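Local atomic coordinates of TENA/THI-4 protein (Shewanella denitrificans OS217, PDB entry 3DDE), a protein that is of uncertain function but adopts a heme oxygenase-like fold and may act as an oxidoreductase. Residues Leu111-Ile124 against Val202-Asp216. Residues are numbered along the deposited sequence; the frame is centred on the assembly and turned at random.
Sequences LPATETLIAYLYWI and VMENSLVLTARILDD
Tyr120 lays its ring across the helix of Val202-Asp216, between Val202, Asn205, Ser206 and Leu209, as a knob in a hole. Asn205 ND2 lies over one ring face, 3.3 Å from Tyr120 CE1, with the amide plane steeply turned against the ring (78°); the same ND2 donates to Thr116 OG1 of the second subunit, so the tyrosine packs beside a hydrogen bond between subunits. Ile124 CG1 borders the opposite face, while Leu209 CD1 meets Tyr120 CB at 3.5 Å. Loss of the ring, as with an alanine here, would probably leave Leu209 CD1 and the Asn205 amide without the surface they pack on and open a gap beside Val202. Leu117, with CG anti to the backbone N (chi1 175°), is the second knob: CD1 lies over Leu209 CB and Ser206 O, and Leu117 CD2 touches Ile213 CD1 at 3.7 Å. The two helices run antiparallel at 163°, their axes 8.2 Å apart, within the all-helical heme oxygenase-like bundle. Ala113 CA and Ile213 CA, 5.1 Å apart, are the closest of the matched CA pairs; here the small methyl of Ala113 sits over the guanidinium face of Arg212. Arg212 NH2 and the carbonyls Ala113 O and Leu209 O share one water, which donates to both oxygens and accepts from NH2, bridging the helices. Beyond it, Asp216 OD2 takes the N-H of Ala113 N on its syn side at 2.9 Å, well out of the carboxylate plane. Thr114 OG1 lies across Ile213 CG2 at 3.7 Å and is hydrogen-bonded to Glu47.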
loop_
_atom_site.group_PDB
_atom_site.type_symbol
_atom_site.label_atom_id
_atom_site.label_comp_id
_atom_site.label_asym_id
_atom_site.label_seq_id
_atom_site.Cartn_x
_atom_site.Cartn_y
_atom_site.Cartn_z
ATOM N N LEU A 111 -14.619 -9.224 16.180
ATOM C CA LEU A 111 -16.028 -8.882 16.018
ATOM C C LEU A 111 -16.117 -7.728 14.981
ATOM O O LEU A 111 -15.137 -6.996 14.760
ATOM C CB LEU A 111 -16.691 -8.531 17.370
ATOM C CG LEU A 111 -16.866 -9.668 18.414
ATOM C CD1 LEU A 111 -17.420 -9.163 19.756
ATOM C CD2 LEU A 111 -17.739 -10.771 17.865
ATOM N N PRO A 112 -17.288 -7.555 14.336
ATOM C CA PRO A 112 -17.390 -6.507 13.297
ATOM C C PRO A 112 -16.999 -5.096 13.741
ATOM O O PRO A 112 -16.346 -4.374 12.983
ATOM C CB PRO A 112 -18.848 -6.574 12.880
ATOM C CG PRO A 112 -19.253 -8.002 13.233
ATOM C CD PRO A 112 -18.558 -8.272 14.501
ATOM N N ALA A 113 -17.359 -4.709 14.956
ATOM C CA ALA A 113 -17.012 -3.379 15.452
ATOM C C ALA A 113 -15.490 -3.213 15.575
ATOM O O ALA A 113 -14.957 -2.141 15.340
ATOM C CB ALA A 113 -17.721 -3.107 16.818
ATOM N N THR A 114 -14.800 -4.291 15.936
ATOM C CA THR A 114 -13.350 -4.276 16.121
ATOM C C THR A 114 -12.658 -4.215 14.755
ATOM O O THR A 114 -11.700 -3.469 14.569
ATOM C CB THR A 114 -12.901 -5.530 16.915
ATOM O OG1 THR A 114 -13.725 -5.656 18.079
ATOM C CG2 THR A 114 -11.426 -5.453 17.316
ATOM N N GLU A 115 -13.134 -5.030 13.823
ATOM C CA GLU A 115 -12.640 -5.011 12.456
ATOM C C GLU A 115 -12.809 -3.593 11.872
ATOM O O GLU A 115 -11.926 -3.106 11.149
ATOM C CB GLU A 115 -13.431 -6.007 11.596
ATOM C CG GLU A 115 -12.727 -6.430 10.307
ATOM C CD GLU A 115 -11.515 -7.282 10.607
ATOM O OE1 GLU A 115 -11.638 -8.326 11.286
ATOM O OE2 GLU A 115 -10.428 -6.911 10.186
ATOM N N THR A 116 -13.942 -2.949 12.199
ATOM C CA THR A 116 -14.243 -1.586 11.750
ATOM C C THR A 116 -13.260 -0.560 12.333
ATOM O O THR A 116 -12.863 0.368 11.635
ATOM C CB THR A 116 -15.721 -1.178 12.072
ATOM O OG1 THR A 116 -16.616 -2.139 11.515
ATOM C CG2 THR A 116 -16.077 0.238 11.531
ATOM N N LEU A 117 -12.893 -0.695 13.609
ATOM C CA LEU A 117 -11.909 0.199 14.220
ATOM C C LEU A 117 -10.540 0.021 13.541
ATOM O O LEU A 117 -9.869 1.010 13.235
ATOM C CB LEU A 117 -11.785 -0.055 15.739
ATOM C CG LEU A 117 -10.694 0.746 16.479
ATOM C CD1 LEU A 117 -10.888 2.241 16.372
ATOM C CD2 LEU A 117 -10.602 0.323 17.937
ATOM N N ILE A 118 -10.127 -1.238 13.363
ATOM C CA ILE A 118 -8.854 -1.592 12.737
ATOM C C ILE A 118 -8.754 -0.918 11.365
ATOM O O ILE A 118 -7.772 -0.247 11.090
ATOM C CB ILE A 118 -8.684 -3.157 12.637
ATOM C CG1 ILE A 118 -8.534 -3.785 14.034
ATOM C CG2 ILE A 118 -7.461 -3.531 11.816
ATOM C CD1 ILE A 118 -8.795 -5.312 14.095
ATOM N N ALA A 119 -9.784 -1.073 10.526
ATOM C CA ALA A 119 -9.817 -0.463 9.198
ATOM C C ALA A 119 -9.648 1.054 9.264
ATOM O O ALA A 119 -8.882 1.629 8.496
ATOM C CB ALA A 119 -11.132 -0.796 8.477
ATOM N N TYR A 120 -10.380 1.693 10.175
ATOM C CA TYR A 120 -10.360 3.147 10.344
ATOM C C TYR A 120 -8.979 3.672 10.679
ATOM O O TYR A 120 -8.499 4.605 10.047
ATOM C CB TYR A 120 -11.381 3.604 11.398
ATOM C CG TYR A 120 -11.348 5.109 11.607
ATOM C CD1 TYR A 120 -11.816 5.964 10.623
ATOM C CD2 TYR A 120 -10.800 5.671 12.763
ATOM C CE1 TYR A 120 -11.769 7.337 10.778
ATOM C CE2 TYR A 120 -10.738 7.038 12.922
ATOM C CZ TYR A 120 -11.234 7.865 11.919
ATOM O OH TYR A 120 -11.206 9.223 12.057
ATOM N N LEU A 121 -8.338 3.047 11.646
ATOM C CA LEU A 121 -6.995 3.415 12.093
ATOM C C LEU A 121 -5.923 3.278 11.003
ATOM O O LEU A 121 -5.060 4.155 10.891
ATOM C CB LEU A 121 -6.609 2.614 13.357
ATOM C CG LEU A 121 -7.395 2.876 14.646
ATOM C CD1 LEU A 121 -6.885 2.003 15.767
ATOM C CD2 LEU A 121 -7.339 4.324 15.061
ATOM N N TYR A 122 -5.957 2.207 10.205
ATOM C CA TYR A 122 -5.011 2.087 9.060
ATOM C C TYR A 122 -5.291 3.175 8.031
ATOM O O TYR A 122 -4.374 3.791 7.500
ATOM C CB TYR A 122 -5.054 0.718 8.360
ATOM C CG TYR A 122 -4.243 -0.369 9.007
ATOM C CD1 TYR A 122 -2.878 -0.466 8.776
ATOM C CD2 TYR A 122 -4.833 -1.322 9.820
ATOM C CE1 TYR A 122 -2.120 -1.465 9.357
ATOM C CE2 TYR A 122 -4.101 -2.332 10.378
ATOM C CZ TYR A 122 -2.737 -2.407 10.153
ATOM O OH TYR A 122 -1.986 -3.410 10.718
ATOM N N TRP A 123 -6.561 3.419 7.761
ATOM C CA TRP A 123 -6.952 4.452 6.792
ATOM C C TRP A 123 -6.443 5.835 7.171
ATOM O O TRP A 123 -5.865 6.540 6.330
ATOM C CB TRP A 123 -8.476 4.469 6.651
ATOM C CG TRP A 123 -9.047 5.489 5.741
ATOM C CD1 TRP A 123 -9.788 6.561 6.091
ATOM C CD2 TRP A 123 -8.923 5.533 4.315
ATOM N NE1 TRP A 123 -10.171 7.262 4.965
ATOM C CE2 TRP A 123 -9.652 6.642 3.866
ATOM C CE3 TRP A 123 -8.296 4.712 3.369
ATOM C CZ2 TRP A 123 -9.731 6.986 2.521
ATOM C CZ3 TRP A 123 -8.396 5.042 2.026
ATOM C CH2 TRP A 123 -9.104 6.169 1.617
ATOM N N ILE A 124 -6.655 6.235 8.419
ATOM C CA ILE A 124 -6.248 7.573 8.838
ATOM C C ILE A 124 -4.723 7.666 9.038
ATOM O O ILE A 124 -4.154 8.752 9.143
ATOM C CB ILE A 124 -7.111 8.125 10.038
ATOM C CG1 ILE A 124 -6.937 7.315 11.331
ATOM C CG2 ILE A 124 -8.585 8.257 9.633
ATOM C CD1 ILE A 124 -5.635 7.635 12.097
ATOM N N VAL A 202 -10.187 12.617 14.210
ATOM C CA VAL A 202 -9.724 11.241 14.485
ATOM C C VAL A 202 -9.903 10.854 15.943
ATOM O O VAL A 202 -10.240 9.713 16.238
ATOM C CB VAL A 202 -8.253 11.036 14.046
ATOM C CG1 VAL A 202 -7.689 9.621 14.472
ATOM C CG2 VAL A 202 -8.158 11.241 12.550
HETATM N N MSE A 203 -9.669 11.795 16.851
HETATM C CA MSE A 203 -9.843 11.566 18.275
HETATM C C MSE A 203 -11.277 11.115 18.534
HETATM O O MSE A 203 -11.528 10.128 19.229
HETATM C CB MSE A 203 -9.581 12.884 19.025
HETATM C CG MSE A 203 -9.661 12.829 20.547
HETATM SE SE MSE A 203 -9.477 14.609 21.303
HETATM C CE MSE A 203 -11.197 15.355 20.788
ATOM N N GLU A 204 -12.207 11.871 17.962
ATOM C CA GLU A 204 -13.630 11.641 18.135
ATOM C C GLU A 204 -14.086 10.326 17.535
ATOM O O GLU A 204 -14.743 9.539 18.206
ATOM C CB GLU A 204 -14.443 12.782 17.517
ATOM C CG GLU A 204 -14.427 14.087 18.315
ATOM C CD GLU A 204 -15.130 15.247 17.591
ATOM O OE1 GLU A 204 -15.440 15.104 16.398
ATOM O OE2 GLU A 204 -15.363 16.317 18.202
ATOM N N ASN A 205 -13.725 10.078 16.277
ATOM C CA ASN A 205 -14.232 8.894 15.606
ATOM C C ASN A 205 -13.585 7.644 16.130
ATOM O O ASN A 205 -14.255 6.643 16.304
ATOM C CB ASN A 205 -14.151 8.996 14.070
ATOM C CG ASN A 205 -15.097 8.013 13.372
ATOM O OD1 ASN A 205 -16.321 8.035 13.603
ATOM N ND2 ASN A 205 -14.546 7.153 12.513
ATOM N N SER A 206 -12.291 7.678 16.410
ATOM C CA SER A 206 -11.630 6.488 16.964
ATOM C C SER A 206 -12.270 6.083 18.307
ATOM O O SER A 206 -12.389 4.897 18.593
ATOM C CB SER A 206 -10.108 6.684 17.089
ATOM O OG SER A 206 -9.792 7.809 17.891
ATOM N N LEU A 207 -12.697 7.058 19.109
ATOM C CA LEU A 207 -13.332 6.790 20.402
ATOM C C LEU A 207 -14.775 6.317 20.203
ATOM O O LEU A 207 -15.217 5.402 20.878
ATOM C CB LEU A 207 -13.242 8.031 21.305
ATOM C CG LEU A 207 -13.763 7.939 22.748
ATOM C CD1 LEU A 207 -13.284 6.701 23.456
ATOM C CD2 LEU A 207 -13.382 9.185 23.534
ATOM N N VAL A 208 -15.499 6.934 19.270
ATOM C CA VAL A 208 -16.846 6.465 18.899
ATOM C C VAL A 208 -16.786 4.988 18.448
ATOM O O VAL A 208 -17.591 4.143 18.864
ATOM C CB VAL A 208 -17.452 7.342 17.760
ATOM C CG1 VAL A 208 -18.693 6.670 17.130
ATOM C CG2 VAL A 208 -17.782 8.754 18.288
ATOM N N LEU A 209 -15.800 4.673 17.613
ATOM C CA LEU A 209 -15.650 3.307 17.105
ATOM C C LEU A 209 -15.213 2.306 18.184
ATOM O O LEU A 209 -15.634 1.150 18.161
ATOM C CB LEU A 209 -14.694 3.286 15.917
ATOM C CG LEU A 209 -15.161 3.974 14.638
ATOM C CD1 LEU A 209 -14.168 3.646 13.547
ATOM C CD2 LEU A 209 -16.596 3.567 14.207
ATOM N N THR A 210 -14.382 2.756 19.123
ATOM C CA THR A 210 -13.965 1.922 20.236
ATOM C C THR A 210 -15.180 1.633 21.139
ATOM O O THR A 210 -15.330 0.534 21.625
ATOM C CB THR A 210 -12.815 2.569 21.050
ATOM O OG1 THR A 210 -11.728 2.895 20.174
ATOM C CG2 THR A 210 -12.303 1.619 22.138
ATOM N N ALA A 211 -16.064 2.610 21.313
ATOM C CA ALA A 211 -17.279 2.415 22.116
ATOM C C ALA A 211 -18.200 1.364 21.497
ATOM O O ALA A 211 -18.840 0.627 22.223
ATOM C CB ALA A 211 -18.022 3.733 22.317
ATOM N N ARG A 212 -18.261 1.291 20.164
ATOM C CA ARG A 212 -19.083 0.290 19.483
ATOM C C ARG A 212 -18.591 -1.133 19.772
ATOM O O ARG A 212 -19.358 -2.076 19.641
ATOM C CB ARG A 212 -19.117 0.502 17.969
ATOM C CG ARG A 212 -19.690 1.869 17.501
ATOM C CD ARG A 212 -20.440 1.693 16.175
ATOM N NE ARG A 212 -19.577 0.946 15.326
ATOM C CZ ARG A 212 -19.900 0.020 14.434
ATOM N NH1 ARG A 212 -21.139 -0.333 14.188
ATOM N NH2 ARG A 212 -18.899 -0.573 13.795
ATOM N N ILE A 213 -17.312 -1.286 20.124
ATOM C CA ILE A 213 -16.759 -2.590 20.477
ATOM C C ILE A 213 -17.441 -3.113 21.751
ATOM O O ILE A 213 -17.794 -4.286 21.835
ATOM C CB ILE A 213 -15.213 -2.531 20.641
ATOM C CG1 ILE A 213 -14.539 -2.192 19.296
ATOM C CG2 ILE A 213 -14.671 -3.840 21.177
ATOM C CD1 ILE A 213 -12.992 -2.140 19.346
ATOM N N LEU A 214 -17.653 -2.227 22.725
ATOM C CA LEU A 214 -18.372 -2.553 23.964
ATOM C C LEU A 214 -19.794 -3.093 23.688
ATOM O O LEU A 214 -20.272 -4.005 24.373
ATOM C CB LEU A 214 -18.470 -1.311 24.844
ATOM C CG LEU A 214 -17.188 -0.745 25.452
ATOM C CD1 LEU A 214 -17.443 0.611 26.139
ATOM C CD2 LEU A 214 -16.625 -1.747 26.431
ATOM N N ASP A 215 -20.453 -2.520 22.679
ATOM C CA ASP A 215 -21.790 -2.939 22.240
ATOM C C ASP A 215 -21.757 -4.336 21.613
ATOM O O ASP A 215 -22.631 -5.157 21.867
ATOM C CB ASP A 215 -22.368 -1.942 21.223
ATOM C CG ASP A 215 -22.464 -0.526 21.767
ATOM O OD1 ASP A 215 -22.590 -0.361 23.008
ATOM O OD2 ASP A 215 -22.428 0.423 20.940
ATOM N N ASP A 216 -20.771 -4.601 20.767
ATOM C CA ASP A 216 -20.613 -5.950 20.196
ATOM C C ASP A 216 -20.266 -6.962 21.271
ATOM O O ASP A 216 -20.796 -8.078 21.279
ATOM C CB ASP A 216 -19.532 -6.000 19.105
ATOM C CG ASP A 216 -20.051 -5.605 17.756
ATOM O OD1 ASP A 216 -21.191 -5.129 17.681
ATOM O OD2 ASP A 216 -19.314 -5.776 16.772
HETATM O O HOH W 1 -16.328 0.232 15.670
#